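Local coordinates for translation initiation factor eIF-2B (Pyrococcus horikoshii, PDB 1VB5), which serves as the regulatory subunit of the archaeal translation initiation factor aIF2B and belongs to the family of the alpha, beta and delta subunits of eukaryotic eIF2B, at the interface of chains A and B. Numbering follows the deposited sequence. Chains: chain A/B, translation initiation factor eIF-2B.

Contacts 1 and 2 are neighbouring patches of one two-fold symmetric interface, the centres of their C-alpha atoms about 16 Å apart. Helix 171-175 of chain A spans both, with A:Phe174 in contact 1 and A:Gly172 in contact 2. The disulfide between A:Cys175 and A:Cys207 ties this short helix to helix 200-209, which supplies residues to contact 2 from either chain. Contact 1 joins a strand end to a loop through a backbone hydrogen bond and apolar packing, whereas contact 2 packs helices through apolar groups. With their symmetry twins they could hold together a dimer, plausibly the unit on which a regulatory subcomplex is modelled.

Contact 1: the interface of chains A and B. Residues chain A 165-167, 170, 174; chain B 239, 246-249.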
loop_
_atom_site.group_PDB
_atom_site.type_symbol
_atom_site.label_atom_id
_atom_site.label_comp_id
_atom_site.label_asym_id
_atom_site.label_seq_id
_atom_site.Cartn_x
_atom_site.Cartn_y
_atom_site.Cartn_z
ATOM N N VAL A 165 12.935 6.131 -2.801
ATOM C CA VAL A 165 11.704 5.502 -3.268
ATOM C C VAL A 165 11.329 4.336 -2.353
ATOM O O VAL A 165 12.200 3.615 -1.869
ATOM C CB VAL A 165 11.857 4.968 -4.715
ATOM C CG1 VAL A 165 10.519 4.473 -5.233
ATOM C CG2 VAL A 165 12.406 6.062 -5.623
ATOM N N ILE A 166 10.031 4.160 -2.118
ATOM C CA ILE A 166 9.533 3.079 -1.268
ATOM C C ILE A 166 8.319 2.428 -1.924
ATOM O O ILE A 166 7.793 2.944 -2.910
ATOM C CB ILE A 166 9.091 3.607 0.126
ATOM C CG1 ILE A 166 7.912 4.576 -0.028
ATOM C CG2 ILE A 166 10.262 4.300 0.825
ATOM C CD1 ILE A 166 7.289 4.998 1.281
ATOM N N THR A 167 7.880 1.292 -1.389
ATOM C CA THR A 167 6.694 0.630 -1.927
ATOM C C THR A 167 5.510 1.288 -1.231
ATOM O O THR A 167 5.656 1.860 -0.144
ATOM C CB THR A 167 6.665 -0.879 -1.611
ATOM O OG1 THR A 167 6.705 -1.065 -0.191
ATOM C CG2 THR A 167 7.856 -1.596 -2.264
ATOM N N GLN A 170 4.779 0.632 2.437
ATOM C CA GLN A 170 5.712 1.183 3.419
ATOM C C GLN A 170 5.462 2.642 3.838
ATOM O O GLN A 170 6.292 3.233 4.529
ATOM C CB GLN A 170 7.143 1.077 2.888
ATOM C CG GLN A 170 7.765 -0.305 2.932
ATOM C CD GLN A 170 9.100 -0.336 2.209
ATOM O OE1 GLN A 170 9.158 -0.543 0.995
ATOM N NE2 GLN A 170 10.177 -0.099 2.943
ATOM N N PHE A 174 7.316 5.155 6.800
ATOM C CA PHE A 174 8.030 6.374 6.453
ATOM C C PHE A 174 7.400 7.743 6.731
ATOM O O PHE A 174 8.148 8.719 6.742
ATOM C CB PHE A 174 8.502 6.318 4.994
ATOM C CG PHE A 174 9.635 5.355 4.762
ATOM C CD1 PHE A 174 9.394 3.990 4.627
ATOM C CD2 PHE A 174 10.949 5.809 4.721
ATOM C CE1 PHE A 174 10.444 3.088 4.455
ATOM C CE2 PHE A 174 12.011 4.919 4.550
ATOM C CZ PHE A 174 11.760 3.553 4.417
ATOM N N LEU B 239 16.093 -4.039 -3.549
ATOM C CA LEU B 239 15.034 -4.040 -4.556
ATOM C C LEU B 239 15.298 -3.005 -5.645
ATOM O O LEU B 239 15.744 -1.888 -5.367
ATOM C CB LEU B 239 13.678 -3.763 -3.896
ATOM C CG LEU B 239 12.464 -3.561 -4.813
ATOM C CD1 LEU B 239 12.147 -4.848 -5.562
ATOM C CD2 LEU B 239 11.272 -3.129 -3.983
ATOM N N ILE B 246 14.884 0.850 -4.864
ATOM C CA ILE B 246 13.740 1.052 -3.995
ATOM C C ILE B 246 13.983 0.542 -2.582
ATOM O O ILE B 246 14.379 -0.605 -2.383
ATOM C CB ILE B 246 12.501 0.358 -4.606
ATOM C CG1 ILE B 246 12.255 0.917 -6.015
ATOM C CG2 ILE B 246 11.273 0.559 -3.711
ATOM C CD1 ILE B 246 11.247 0.131 -6.835
ATOM N N ARG B 247 13.769 1.411 -1.602
ATOM C CA ARG B 247 13.932 1.025 -0.205
ATOM C C ARG B 247 12.904 -0.094 0.002
ATOM O O ARG B 247 11.765 0.010 -0.468
ATOM C CB ARG B 247 13.624 2.219 0.705
ATOM C CG ARG B 247 13.916 1.994 2.176
ATOM C CD ARG B 247 15.411 1.820 2.444
ATOM N NE ARG B 247 15.659 1.505 3.850
ATOM C CZ ARG B 247 15.663 2.400 4.832
ATOM N NH1 ARG B 247 15.441 3.683 4.571
ATOM N NH2 ARG B 247 15.878 2.011 6.082
ATOM N N ASN B 248 13.296 -1.161 0.690
ATOM C CA ASN B 248 12.385 -2.284 0.889
ATOM C C ASN B 248 12.420 -2.888 2.289
ATOM O O ASN B 248 12.977 -3.968 2.496
ATOM C CB ASN B 248 12.688 -3.357 -0.171
ATOM C CG ASN B 248 11.808 -4.593 -0.047
ATOM O OD1 ASN B 248 10.607 -4.506 0.216
ATOM N ND2 ASN B 248 12.406 -5.757 -0.263
ATOM N N VAL B 249 11.835 -2.176 3.248
ATOM C CA VAL B 249 11.759 -2.651 4.627
ATOM C C VAL B 249 10.566 -3.597 4.598
ATOM O O VAL B 249 9.424 -3.171 4.395
ATOM C CB VAL B 249 11.492 -1.485 5.616
ATOM C CG1 VAL B 249 11.406 -2.010 7.049
ATOM C CG2 VAL B 249 12.607 -0.446 5.507
#
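A:Phe174 and B:Arg247 form the apolar centre of this contact in the regulatory subunit of aIF2B, a member of the eIF2B alpha/beta/delta family. The ring tip meets the aliphatic part of the arginine, with A:Phe174 CZ 3.5 Å from B:Arg247 CG. The arginine chain starts with CG anti to its backbone N and bends at the next bond (chi2 66°), which brings NH1 of the guanidinium to the rim of the ring, in its plane. Ring and guanidinium planes stand nearly perpendicular, 86° apart, so the charged group meets the ring at an edge instead of stacking on it. One face of the ring is covered from within chain A by the methyl A:Ile166 CG2, which lies over its centre. A:Ile166 CG2 also touches B:Arg247 CB across the interface, at 4.0 Å. Beside this core A:Val165 and B:Ile246 meet through their CG1 atoms, also 4.0 Å apart.

The backbones of A:Val165 and B:Ile246 pair as a parallel beta bridge at strand 163-166. B:Arg247 N gives a hydrogen bond to A:Val165 O at 2.7 Å.

A:Gln170 occupies the polar rim. As modelled, A:Gln170 OE1 accepts a hydrogen bond from the hydroxyl A:Thr167 OG1 at 2.8 Å, on a lone pair in the carbonyl plane. Across the interface this amide orientation is doubtful: A:Gln170 OE1 lies 3.0 Å from the carbonyl oxygen B:Arg247 O, and A:Gln170 NE2 lies 2.7 Å from the backbone nitrogen B:Val249 N. Turning the amide over would convert both clashes into donor-acceptor pairs and allow the threonine hydroxyl to accept instead of donate, although A:Thr167 N would then face an amide nitrogen. In either orientation, an alanine in place of A:Gln170 would probably leave the A:Thr167 hydroxyl without its mate and open a gap beside the B:Arg247 to B:Val249 backbone.

Contact 2: the interface of chains A and B. Residues chain A 172, 206, 209-210; chain B 201-202, 205.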
loop_
_atom_site.group_PDB
_atom_site.type_symbol
_atom_site.label_atom_id
_atom_site.label_comp_id
_atom_site.label_asym_id
_atom_site.label_seq_id
_atom_site.Cartn_x
_atom_site.Cartn_y
_atom_site.Cartn_z
ATOM N N GLY A 172 3.388 3.938 6.022
ATOM C CA GLY A 172 3.260 4.120 7.455
ATOM C C GLY A 172 4.627 4.179 8.116
ATOM O O GLY A 172 4.873 5.012 8.988
ATOM N N ALA A 206 -1.740 7.608 8.339
ATOM C CA ALA A 206 -0.447 7.400 8.968
ATOM C C ALA A 206 0.171 8.715 9.415
ATOM O O ALA A 206 0.681 8.841 10.526
ATOM C CB ALA A 206 0.486 6.690 7.999
ATOM N N GLU A 209 -1.616 10.100 12.627
ATOM C CA GLU A 209 -1.213 9.402 13.849
ATOM C C GLU A 209 0.189 9.795 14.306
ATOM O O GLU A 209 0.489 9.790 15.496
ATOM C CB GLU A 209 -1.267 7.881 13.641
ATOM C CG GLU A 209 -2.674 7.324 13.428
ATOM C CD GLU A 209 -3.593 7.548 14.623
ATOM O OE1 GLU A 209 -4.795 7.221 14.521
ATOM O OE2 GLU A 209 -3.122 8.044 15.666
ATOM N N ASN A 210 1.043 10.138 13.355
ATOM C CA ASN A 210 2.408 10.518 13.677
ATOM C C ASN A 210 2.634 12.030 13.669
ATOM O O ASN A 210 3.765 12.492 13.727
ATOM C CB ASN A 210 3.356 9.815 12.711
ATOM C CG ASN A 210 3.348 8.305 12.899
ATOM O OD1 ASN A 210 3.814 7.803 13.920
ATOM N ND2 ASN A 210 2.798 7.576 11.923
ATOM N N TYR B 201 0.098 -2.236 9.258
ATOM C CA TYR B 201 -0.216 -1.071 10.078
ATOM C C TYR B 201 -1.272 -0.212 9.371
ATOM O O TYR B 201 -2.254 0.217 9.982
ATOM C CB TYR B 201 1.070 -0.266 10.319
ATOM C CG TYR B 201 0.890 1.082 10.994
ATOM C CD1 TYR B 201 0.282 1.190 12.248
ATOM C CD2 TYR B 201 1.360 2.250 10.386
ATOM C CE1 TYR B 201 0.151 2.432 12.885
ATOM C CE2 TYR B 201 1.233 3.495 11.011
ATOM C CZ TYR B 201 0.632 3.579 12.257
ATOM O OH TYR B 201 0.528 4.803 12.881
ATOM N N LEU B 202 -1.075 0.024 8.076
ATOM C CA LEU B 202 -2.024 0.834 7.309
ATOM C C LEU B 202 -3.384 0.154 7.265
ATOM O O LEU B 202 -4.421 0.813 7.351
ATOM C CB LEU B 202 -1.516 1.056 5.880
ATOM C CG LEU B 202 -0.118 1.669 5.781
ATOM C CD1 LEU B 202 0.294 1.805 4.315
ATOM C CD2 LEU B 202 -0.113 3.019 6.480
ATOM N N LEU B 205 -4.984 0.787 10.544
ATOM C CA LEU B 205 -5.506 2.146 10.688
ATOM C C LEU B 205 -6.822 2.331 9.949
ATOM O O LEU B 205 -7.768 2.891 10.494
ATOM C CB LEU B 205 -4.485 3.174 10.178
ATOM C CG LEU B 205 -3.175 3.298 10.969
ATOM C CD1 LEU B 205 -2.239 4.292 10.273
ATOM C CD2 LEU B 205 -3.477 3.753 12.390
#
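B:Tyr201 turns its ring toward A:Glu209 and A:Gly172 with CG anti to the backbone N (chi1 172°), directing the phenol across to the end of the opposing helix. There the hydroxyl B:Tyr201 OH rests on A:Glu209 CB, 3.6 Å away. B:Leu205 places CG anti to its own carbonyl carbon (chi1 -66°), which carries its branched end to the same helix and over one face of the tyrosine ring. B:Leu205 CD1 sits above that face, offset toward the rim, and also packs on A:Ala206 CA at 3.8 Å. The other branch, B:Leu205 CD2, meets A:Glu209 CG, also at 3.8 Å, as the two side chains run antiparallel alongside one another.

The tyrosine edge faces A:Gly172, whose CA lies in the ring plane, 4.0 Å from B:Tyr201 CD2. B:Leu202 approaches the same glycine with CD2, 3.7 Å from A:Gly172 CA. At the far end A:Asn210 and the phenol come tip to tip, but A:Asn210 ND2 is 3.7 Å from B:Tyr201 OH and makes no hydrogen bond with it. A:Asn210 ND2 instead donates to A:Ala206 O at 2.8 Å, from above the carbonyl plane, a bond that ties the asparagine, just past the helix, back to the last turn of helix 200-209 and probably limits its turning.

No hydrogen bond crosses this patch, which joins helices 200-209 of both chains, with helix 171-175 of chain A flanking them.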